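Local structure of phenol hydroxylase component phN (3U52) at residues 159-164 with 474-479; 168-173 with 343-348; 398-403 with 450-455. The protein is a component of phenol hydroxylase and, with its two iron sites, probably serves in the oxygen-dependent hydroxylation of phenol. One frame throughout, in Å; residues are numbered along the deposited sequence.

Contact 1: 159-164 with 474-479; sequences LHDGPH and YYHINI
H164 and H476 lay their imidazoles one on the other, planes 13° apart and centroids 3.6 Å from each other, while the two side chains cross at about a right angle. NE2 of H164 lies over the centre of the H476 ring and, in return, ND1 of H476 over that of H164. The H164 ring gets there because its CG stands anti to the backbone N (chi1 174°), which sends the ring outward from the helix starting at G162. H164 NE2 donates to Y474 O across 2.8 Å, which, with the stack, helps to hold the ring's rotation. H476 ND1 points in its ring plane at D161 OD1, 3.0 Å away and nearly straight (167°), although that oxygen is met from above the carboxylate plane. H160 adds its edge, CE1 lying 3.4 Å from the H476 carbonyl O, and its NE2 is hydrogen-bonded to D482. Histidine suits both stacked places, being flat and able to donate from its rim. Outside the two segments, a basic side chain on the chain of another protein forms a salt bridge with D161 OD1, so the negative charge of D161 is probably shared between that chain and H476.

Contact 2: 168-173 with 343-348; sequences RVWYLS and CQATNF. With XE (xenon), chain R.
W170 presents the rim of its indole to A345, and W170 NE1 donates to A345 O across 2.9 Å. CG of W170 stands between the backbone N and the carbonyl carbon (chi1 68°), which turns the indole toward A345. The oxygen lies close to the indole plane, yet the N-H reaches it from above the carbonyl plane, 56° out of it, and the bond is bent to 135°. Beside this bond the methyl CG2 of T346 comes obliquely against the ring, 3.6 Å from W170 CZ2. The indole is thus held at its edge, which leaves both faces for packing. One carries CB of Y171; on the opposite face a xenon atom sits 3.6 Å above the plane and over its centre, where a broad polarisable surface suits dispersion. Y342 and P396 complete this xenon site. With an alanine here the A345 carbonyl would probably lose this donor and the xenon its aromatic face.

Y171 makes the second bond with its tip. Y171 OH donates to N347 OD1, 2.6 Å away, in the carbonyl plane on a lone pair, and the phenol ring and the amide are nearly coplanar. The edge of F348 meets the face of Y171 in an offset edge-to-face pair, centroids 5.5 Å apart, with F348 CE2 3.6 Å from Y171 CZ. T346 OG1 donates to the F348 carbonyl, which probably steadies the backbone round N347.

F339 of helix 331-342 meets the rings of W170, Y171 and F348 and ties them together. The contact joins the loop between helices 162-166 and 173-184 to the loop between 331-342 and 355-364, with Y171 and F348 packed on helix 94-103 and W170 on P453 of helix 453-458.

Contact 3: 398-403 with 450-455; sequences LCQVCQ and AWLPVH. With ZN (zinc ion), chain I.
The carboxamide of Q403 is the flat group at the heart of this contact. CD2 of L452 lies over one face of the amide, nearest its root, 3.3 Å from Q403 CG and 3.4 Å from Q403 CD. CB of A450 lies toward that same face but out beyond the nitrogen, 3.6 Å from Q403 NE2. At the oxygen end, OE1 is hydrogen-bonded to OG of S173. Q403 suits this place because its chain, extended beyond CG (chi2 -179°), carries the polar end past the leucine and offers a methyl group a flat surface to rest on. The end of the Q400 side chain, bent at chi2, comes up to the other methyl of L452, so that this leucine is wedged between two glutamines.

L398 supplies the apolar half. L398 CD1 touches the ring of P453 at CD, 3.6 Å away, while L398 CG lies 3.8 Å from CG2 of V454; a branched aliphatic chain can meet P453 and V454, the first two residues of helix 453-458, at once.

Behind this surface C399 and C402 turn away from segment 450-455, which the apolar packing faces, and bind the zinc ion, with C399 SG at 2.4 Å from it and C402 SG at 2.3 Å. C432 and C436 complete the four-sulfur site. V401 N donates to C399 SG, C402 N more weakly, and Q403 follows with positive phi, as in a zinc knuckle; with the hairpin 417-431 and helix 434-442 this is consistent with a treble-clef arrangement. Zinc and the backbone N-H groups would probably temper the negative charge of the C399 thiolate.

How the contacts relate
Contacts 2 and 3 are buried throughout, whereas contact 1 is only partly so. All three are reached by chains of other proteins, but in contact 1 a salt bridge to D161 enters the contact itself, in keeping with its charged and imidazole chemistry. Contact 2 combines aromatic packing with two internal hydrogen bonds, and contact 3 packs aliphatic groups against glutamine side chains, with zinc behind. The three form a continuous patch. Contact 1 uses the start of helix 162-166 and the chain before it, contact 2 the loop after it, and Y475 OH lies 3.4 Å from W170 N. R168 O packs near W451 CZ3 between contacts 2 and 3. Contacts 1 and 3, with centres about 20 Å apart, touch through Y474 and W451.

Contact 1: 159-164 with 474-479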
loop_
_atom_site.group_PDB
_atom_site.type_symbol
_atom_site.label_atom_id
_atom_site.label_comp_id
_atom_site.label_asym_id
_atom_site.label_seq_id
_atom_site.Cartn_x
_atom_site.Cartn_y
_atom_site.Cartn_z
ATOM N N LEU A 159 -0.771 -16.492 20.220
ATOM C CA LEU A 159 -0.004 -16.258 18.993
ATOM C C LEU A 159 1.457 -15.960 19.316
ATOM O O LEU A 159 2.235 -15.707 18.415
ATOM C CB LEU A 159 -0.602 -15.061 18.198
ATOM C CG LEU A 159 -1.966 -15.334 17.576
ATOM C CD1 LEU A 159 -2.959 -14.301 17.996
ATOM C CD2 LEU A 159 -1.818 -15.345 16.083
ATOM N N HIS A 160 1.844 -16.038 20.590
ATOM C CA HIS A 160 3.087 -15.416 21.066
ATOM C C HIS A 160 4.348 -16.258 20.997
ATOM O O HIS A 160 5.472 -15.716 21.155
ATOM C CB HIS A 160 2.913 -14.870 22.522
ATOM C CG HIS A 160 2.372 -15.883 23.480
ATOM N ND1 HIS A 160 3.175 -16.785 24.131
ATOM C CD2 HIS A 160 1.104 -16.178 23.850
ATOM C CE1 HIS A 160 2.436 -17.578 24.885
ATOM N NE2 HIS A 160 1.173 -17.241 24.721
ATOM N N ASP A 161 4.216 -17.559 20.779
ATOM C CA ASP A 161 5.423 -18.420 20.777
ATOM C C ASP A 161 5.311 -19.580 19.762
ATOM O O ASP A 161 5.588 -20.750 20.095
ATOM C CB ASP A 161 5.627 -18.957 22.202
ATOM C CG ASP A 161 7.048 -18.624 22.773
ATOM O OD1 ASP A 161 7.199 -18.401 23.997
ATOM O OD2 ASP A 161 8.028 -18.628 21.987
ATOM N N GLY A 162 4.810 -19.260 18.576
ATOM C CA GLY A 162 4.598 -20.224 17.497
ATOM C C GLY A 162 5.716 -21.249 17.266
ATOM O O GLY A 162 5.454 -22.456 17.336
ATOM N N PRO A 163 6.947 -20.806 16.900
ATOM C CA PRO A 163 8.034 -21.753 16.621
ATOM C C PRO A 163 8.425 -22.629 17.852
ATOM O O PRO A 163 8.740 -23.809 17.714
ATOM C CB PRO A 163 9.191 -20.841 16.207
ATOM C CG PRO A 163 8.548 -19.544 15.825
ATOM C CD PRO A 163 7.333 -19.397 16.637
ATOM N N HIS A 164 8.401 -22.046 19.042
ATOM C CA HIS A 164 8.656 -22.787 20.301
ATOM C C HIS A 164 7.617 -23.896 20.528
ATOM O O HIS A 164 7.952 -25.043 20.812
ATOM C CB HIS A 164 8.698 -21.814 21.490
ATOM C CG HIS A 164 8.799 -22.484 22.827
ATOM N ND1 HIS A 164 10.010 -22.695 23.457
ATOM C CD2 HIS A 164 7.849 -23.046 23.621
ATOM C CE1 HIS A 164 9.805 -23.355 24.586
ATOM N NE2 HIS A 164 8.501 -23.562 24.724
ATOM N N TYR A 474 6.933 -26.169 29.809
ATOM C CA TYR A 474 7.495 -26.732 28.587
ATOM C C TYR A 474 6.891 -26.090 27.351
ATOM O O TYR A 474 7.631 -25.646 26.461
ATOM C CB TYR A 474 7.314 -28.264 28.538
ATOM C CG TYR A 474 8.168 -28.960 27.483
ATOM C CD1 TYR A 474 7.575 -29.734 26.477
ATOM C CD2 TYR A 474 9.553 -28.802 27.454
ATOM C CE1 TYR A 474 8.354 -30.353 25.502
ATOM C CE2 TYR A 474 10.351 -29.440 26.496
ATOM C CZ TYR A 474 9.730 -30.192 25.518
ATOM O OH TYR A 474 10.501 -30.819 24.582
ATOM N N TYR A 475 5.552 -26.027 27.315
ATOM C CA TYR A 475 4.843 -25.511 26.154
ATOM C C TYR A 475 4.819 -24.008 26.056
ATOM O O TYR A 475 4.580 -23.476 24.950
ATOM C CB TYR A 475 3.377 -26.035 26.105
ATOM C CG TYR A 475 3.248 -27.518 25.855
ATOM C CD1 TYR A 475 4.346 -28.301 25.553
ATOM C CD2 TYR A 475 2.001 -28.124 25.885
ATOM C CE1 TYR A 475 4.198 -29.671 25.307
ATOM C CE2 TYR A 475 1.849 -29.445 25.627
ATOM C CZ TYR A 475 2.913 -30.214 25.353
ATOM O OH TYR A 475 2.631 -31.537 25.075
ATOM N N HIS A 476 5.025 -23.329 27.195
ATOM C CA HIS A 476 4.846 -21.876 27.331
ATOM C C HIS A 476 3.430 -21.472 27.046
ATOM O O HIS A 476 3.219 -20.370 26.591
ATOM C CB HIS A 476 5.746 -21.118 26.345
ATOM C CG HIS A 476 7.205 -21.160 26.690
ATOM N ND1 HIS A 476 8.146 -20.403 26.021
ATOM C CD2 HIS A 476 7.889 -21.867 27.610
ATOM C CE1 HIS A 476 9.345 -20.642 26.522
ATOM N NE2 HIS A 476 9.216 -21.541 27.472
ATOM N N ILE A 477 2.463 -22.371 27.245
ATOM C CA ILE A 477 1.051 -22.002 27.222
ATOM C C ILE A 477 0.684 -21.346 28.558
ATOM O O ILE A 477 0.889 -21.932 29.635
ATOM C CB ILE A 477 0.161 -23.232 26.810
ATOM C CG1 ILE A 477 0.340 -23.501 25.288
ATOM C CG2 ILE A 477 -1.309 -23.043 27.214
ATOM C CD1 ILE A 477 0.011 -24.890 24.815
ATOM N N ASN A 478 0.205 -20.111 28.524
ATOM C CA ASN A 478 -0.108 -19.458 29.786
ATOM C C ASN A 478 -1.464 -19.931 30.226
ATOM O O ASN A 478 -2.459 -19.533 29.651
ATOM C CB ASN A 478 -0.115 -17.941 29.660
ATOM C CG ASN A 478 1.260 -17.398 29.315
ATOM O OD1 ASN A 478 1.398 -16.549 28.438
ATOM N ND2 ASN A 478 2.282 -17.913 29.981
ATOM N N ILE A 479 -1.483 -20.777 31.246
ATOM C CA ILE A 479 -2.733 -21.322 31.768
ATOM C C ILE A 479 -3.718 -20.245 32.230
ATOM O O ILE A 479 -3.379 -19.374 33.042
ATOM C CB ILE A 479 -2.481 -22.324 32.878
ATOM C CG1 ILE A 479 -1.586 -23.454 32.358
ATOM C CG2 ILE A 479 -3.837 -22.833 33.440
ATOM C CD1 ILE A 479 -0.852 -24.245 33.461
#

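Contact 2: 168-173 with 343-348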
loop_
_atom_site.group_PDB
_atom_site.type_symbol
_atom_site.label_atom_id
_atom_site.label_comp_id
_atom_site.label_asym_id
_atom_site.label_seq_id
_atom_site.Cartn_x
_atom_site.Cartn_y
_atom_site.Cartn_z
ATOM N N ARG A 168 7.229 -28.642 20.303
ATOM C CA ARG A 168 6.940 -29.265 21.602
ATOM C C ARG A 168 5.521 -29.734 21.761
ATOM O O ARG A 168 5.300 -30.855 22.222
ATOM C CB ARG A 168 7.298 -28.326 22.767
ATOM C CG ARG A 168 8.785 -27.980 22.810
ATOM C CD ARG A 168 9.136 -26.906 23.822
ATOM N NE ARG A 168 10.589 -26.646 23.826
ATOM C CZ ARG A 168 11.277 -26.058 22.833
ATOM N NH1 ARG A 168 10.690 -25.622 21.715
ATOM N NH2 ARG A 168 12.590 -25.913 22.956
ATOM N N VAL A 169 4.568 -28.877 21.427
ATOM C CA VAL A 169 3.155 -29.120 21.710
ATOM C C VAL A 169 2.585 -30.337 21.007
ATOM O O VAL A 169 2.801 -30.545 19.820
ATOM C CB VAL A 169 2.267 -27.872 21.395
ATOM C CG1 VAL A 169 0.811 -28.186 21.603
ATOM C CG2 VAL A 169 2.651 -26.684 22.280
ATOM N N TRP A 170 1.798 -31.107 21.756
ATOM C CA TRP A 170 1.292 -32.383 21.290
ATOM C C TRP A 170 0.733 -32.330 19.869
ATOM O O TRP A 170 1.234 -33.033 18.996
ATOM C CB TRP A 170 0.324 -33.031 22.337
ATOM C CG TRP A 170 -0.983 -32.286 22.523
ATOM C CD1 TRP A 170 -1.211 -31.178 23.321
ATOM C CD2 TRP A 170 -2.244 -32.601 21.892
ATOM N NE1 TRP A 170 -2.534 -30.758 23.188
ATOM C CE2 TRP A 170 -3.191 -31.613 22.322
ATOM C CE3 TRP A 170 -2.661 -33.587 20.968
ATOM C CZ2 TRP A 170 -4.544 -31.617 21.870
ATOM C CZ3 TRP A 170 -4.029 -33.589 20.528
ATOM C CH2 TRP A 170 -4.945 -32.629 20.995
ATOM N N TYR A 171 -0.251 -31.472 19.602
ATOM C CA TYR A 171 -0.972 -31.530 18.313
ATOM C C TYR A 171 -0.142 -30.957 17.119
ATOM O O TYR A 171 -0.364 -31.273 15.960
ATOM C CB TYR A 171 -2.343 -30.827 18.472
ATOM C CG TYR A 171 -2.266 -29.300 18.434
ATOM C CD1 TYR A 171 -2.351 -28.640 17.207
ATOM C CD2 TYR A 171 -2.110 -28.538 19.586
ATOM C CE1 TYR A 171 -2.263 -27.290 17.116
ATOM C CE2 TYR A 171 -2.020 -27.150 19.514
ATOM C CZ TYR A 171 -2.098 -26.538 18.240
ATOM O OH TYR A 171 -2.003 -25.182 18.002
ATOM N N LEU A 172 0.814 -30.089 17.430
ATOM C CA LEU A 172 1.758 -29.559 16.428
ATOM C C LEU A 172 2.821 -30.565 15.983
ATOM O O LEU A 172 3.504 -30.331 14.979
ATOM C CB LEU A 172 2.443 -28.277 16.977
ATOM C CG LEU A 172 1.390 -27.190 17.288
ATOM C CD1 LEU A 172 2.004 -25.998 18.022
ATOM C CD2 LEU A 172 0.770 -26.734 15.956
ATOM N N SER A 173 2.968 -31.688 16.686
ATOM C CA SER A 173 3.791 -32.770 16.114
ATOM C C SER A 173 3.220 -33.381 14.805
ATOM O O SER A 173 3.967 -34.008 14.055
ATOM C CB SER A 173 4.088 -33.876 17.137
ATOM O OG SER A 173 2.967 -34.807 17.186
ATOM N N CYS A 343 -8.492 -29.068 25.136
ATOM C CA CYS A 343 -7.990 -27.677 25.014
ATOM C C CYS A 343 -7.467 -27.033 26.279
ATOM O O CYS A 343 -7.033 -25.879 26.227
ATOM C CB CYS A 343 -8.966 -26.695 24.323
ATOM S SG CYS A 343 -10.367 -26.277 25.317
ATOM N N GLN A 344 -7.478 -27.742 27.397
ATOM C CA GLN A 344 -6.674 -27.319 28.569
ATOM C C GLN A 344 -5.163 -27.356 28.208
ATOM O O GLN A 344 -4.315 -26.768 28.903
ATOM C CB GLN A 344 -7.002 -28.135 29.860
ATOM C CG GLN A 344 -6.372 -29.548 29.999
ATOM C CD GLN A 344 -7.222 -30.619 29.349
ATOM O OE1 GLN A 344 -7.260 -31.768 29.795
ATOM N NE2 GLN A 344 -7.934 -30.247 28.332
ATOM N N ALA A 345 -4.840 -28.056 27.120
ATOM C CA ALA A 345 -3.456 -28.277 26.739
ATOM C C ALA A 345 -3.123 -27.817 25.324
ATOM O O ALA A 345 -2.216 -28.366 24.708
ATOM C CB ALA A 345 -3.108 -29.734 26.875
ATOM N N THR A 346 -3.864 -26.838 24.815
ATOM C CA THR A 346 -3.626 -26.225 23.491
ATOM C C THR A 346 -3.519 -24.686 23.663
ATOM O O THR A 346 -3.909 -24.136 24.684
ATOM C CB THR A 346 -4.795 -26.518 22.486
ATOM O OG1 THR A 346 -6.001 -25.928 23.013
ATOM C CG2 THR A 346 -5.031 -28.047 22.307
ATOM N N ASN A 347 -2.995 -24.007 22.641
ATOM C CA ASN A 347 -2.772 -22.568 22.666
ATOM C C ASN A 347 -3.906 -21.841 21.950
ATOM O O ASN A 347 -3.745 -20.696 21.534
ATOM C CB ASN A 347 -1.422 -22.244 21.978
ATOM C CG ASN A 347 -1.399 -22.650 20.505
ATOM O OD1 ASN A 347 -1.678 -23.803 20.152
ATOM N ND2 ASN A 347 -1.023 -21.700 19.626
ATOM N N PHE A 348 -5.033 -22.520 21.755
ATOM C CA PHE A 348 -6.259 -21.927 21.244
ATOM C C PHE A 348 -7.483 -22.427 22.014
ATOM O O PHE A 348 -7.445 -23.469 22.675
ATOM C CB PHE A 348 -6.440 -22.058 19.707
ATOM C CG PHE A 348 -6.571 -23.489 19.206
ATOM C CD1 PHE A 348 -7.797 -24.141 19.231
ATOM C CD2 PHE A 348 -5.459 -24.182 18.774
ATOM C CE1 PHE A 348 -7.914 -25.492 18.757
ATOM C CE2 PHE A 348 -5.538 -25.507 18.313
ATOM C CZ PHE A 348 -6.760 -26.174 18.298
HETATM XE XE XE R . -3.498 -34.179 24.964
#

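Contact 3: 398-403 with 450-455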
loop_
_atom_site.group_PDB
_atom_site.type_symbol
_atom_site.label_atom_id
_atom_site.label_comp_id
_atom_site.label_asym_id
_atom_site.label_seq_id
_atom_site.Cartn_x
_atom_site.Cartn_y
_atom_site.Cartn_z
ATOM N N LEU A 398 -1.618 -42.116 20.432
ATOM C CA LEU A 398 -1.277 -41.419 19.209
ATOM C C LEU A 398 -0.893 -42.441 18.142
ATOM O O LEU A 398 -0.320 -43.509 18.477
ATOM C CB LEU A 398 -0.066 -40.488 19.460
ATOM C CG LEU A 398 -0.223 -39.361 20.490
ATOM C CD1 LEU A 398 1.024 -38.470 20.420
ATOM C CD2 LEU A 398 -1.494 -38.559 20.206
ATOM N N CYS A 399 -1.176 -42.122 16.866
ATOM C CA CYS A 399 -0.712 -42.952 15.755
ATOM C C CYS A 399 0.804 -42.867 15.622
ATOM O O CYS A 399 1.356 -41.779 15.619
ATOM C CB CYS A 399 -1.321 -42.464 14.440
ATOM S SG CYS A 399 -0.912 -43.425 12.967
ATOM N N GLN A 400 1.460 -44.023 15.418
ATOM C CA GLN A 400 2.909 -44.073 15.280
ATOM C C GLN A 400 3.409 -43.257 14.031
ATOM O O GLN A 400 4.578 -42.836 13.971
ATOM C CB GLN A 400 3.371 -45.543 15.154
ATOM C CG GLN A 400 4.956 -45.737 15.198
ATOM C CD GLN A 400 5.542 -45.288 16.524
ATOM O OE1 GLN A 400 6.648 -44.688 16.610
ATOM N NE2 GLN A 400 4.861 -45.621 17.560
ATOM N N VAL A 401 2.532 -43.025 13.060
ATOM C CA VAL A 401 2.974 -42.414 11.771
ATOM C C VAL A 401 2.523 -40.946 11.724
ATOM O O VAL A 401 3.361 -40.048 11.698
ATOM C CB VAL A 401 2.516 -43.222 10.518
ATOM C CG1 VAL A 401 2.767 -42.444 9.215
ATOM C CG2 VAL A 401 3.205 -44.635 10.465
ATOM N N CYS A 402 1.223 -40.689 11.796
ATOM C CA CYS A 402 0.729 -39.317 11.535
ATOM C C CYS A 402 0.711 -38.541 12.818
ATOM O O CYS A 402 0.671 -37.299 12.778
ATOM C CB CYS A 402 -0.661 -39.328 10.823
ATOM S SG CYS A 402 -2.044 -39.907 11.846
ATOM N N GLN A 403 0.848 -39.274 13.947
ATOM C CA GLN A 403 0.785 -38.760 15.332
ATOM C C GLN A 403 -0.469 -38.065 15.798
ATOM O O GLN A 403 -0.452 -37.488 16.856
ATOM C CB GLN A 403 2.018 -37.920 15.715
ATOM C CG GLN A 403 3.315 -38.647 15.202
ATOM C CD GLN A 403 4.572 -37.929 15.554
ATOM O OE1 GLN A 403 4.557 -37.010 16.377
ATOM N NE2 GLN A 403 5.678 -38.329 14.937
ATOM N N ALA A 450 10.082 -41.915 15.821
ATOM C CA ALA A 450 9.185 -40.813 16.136
ATOM C C ALA A 450 9.201 -40.311 17.613
ATOM O O ALA A 450 9.177 -41.103 18.584
ATOM C CB ALA A 450 7.771 -41.181 15.648
ATOM N N TRP A 451 9.217 -38.980 17.758
ATOM C CA TRP A 451 9.127 -38.280 19.028
ATOM C C TRP A 451 7.634 -38.093 19.289
ATOM O O TRP A 451 7.081 -37.044 18.952
ATOM C CB TRP A 451 9.896 -36.913 18.928
ATOM C CG TRP A 451 10.112 -36.185 20.251
ATOM C CD1 TRP A 451 11.147 -36.376 21.123
ATOM C CD2 TRP A 451 9.278 -35.151 20.843
ATOM N NE1 TRP A 451 10.982 -35.566 22.228
ATOM C CE2 TRP A 451 9.860 -34.799 22.080
ATOM C CE3 TRP A 451 8.083 -34.524 20.465
ATOM C CZ2 TRP A 451 9.301 -33.833 22.936
ATOM C CZ3 TRP A 451 7.543 -33.542 21.313
ATOM C CH2 TRP A 451 8.161 -33.215 22.538
ATOM N N LEU A 452 6.962 -39.128 19.828
ATOM C CA LEU A 452 5.535 -39.039 20.100
ATOM C C LEU A 452 5.284 -38.272 21.394
ATOM O O LEU A 452 5.688 -38.707 22.492
ATOM C CB LEU A 452 4.905 -40.436 20.162
ATOM C CG LEU A 452 4.787 -41.283 18.896
ATOM C CD1 LEU A 452 3.842 -42.457 19.184
ATOM C CD2 LEU A 452 4.150 -40.501 17.812
ATOM N N PRO A 453 4.623 -37.104 21.301
ATOM C CA PRO A 453 4.582 -36.270 22.499
ATOM C C PRO A 453 4.052 -36.964 23.751
ATOM O O PRO A 453 4.610 -36.748 24.799
ATOM C CB PRO A 453 3.754 -35.063 22.083
ATOM C CG PRO A 453 3.912 -34.991 20.590
ATOM C CD PRO A 453 3.977 -36.452 20.142
ATOM N N VAL A 454 3.005 -37.798 23.637
ATOM C CA VAL A 454 2.434 -38.473 24.798
ATOM C C VAL A 454 3.465 -39.400 25.436
ATOM O O VAL A 454 3.629 -39.401 26.645
ATOM C CB VAL A 454 1.123 -39.283 24.422
ATOM C CG1 VAL A 454 0.712 -40.182 25.603
ATOM C CG2 VAL A 454 -0.010 -38.292 24.115
ATOM N N HIS A 455 4.159 -40.180 24.610
ATOM C CA HIS A 455 5.215 -41.048 25.104
ATOM C C HIS A 455 6.370 -40.240 25.728
ATOM O O HIS A 455 6.941 -40.629 26.750
ATOM C CB HIS A 455 5.759 -41.913 23.982
ATOM C CG HIS A 455 4.762 -42.891 23.446
ATOM N ND1 HIS A 455 3.507 -43.056 24.001
ATOM C CD2 HIS A 455 4.839 -43.781 22.433
ATOM C CE1 HIS A 455 2.830 -43.950 23.301
ATOM N NE2 HIS A 455 3.625 -44.425 22.362
HETATM ZN ZN ZN I . -2.135 -42.125 11.398
#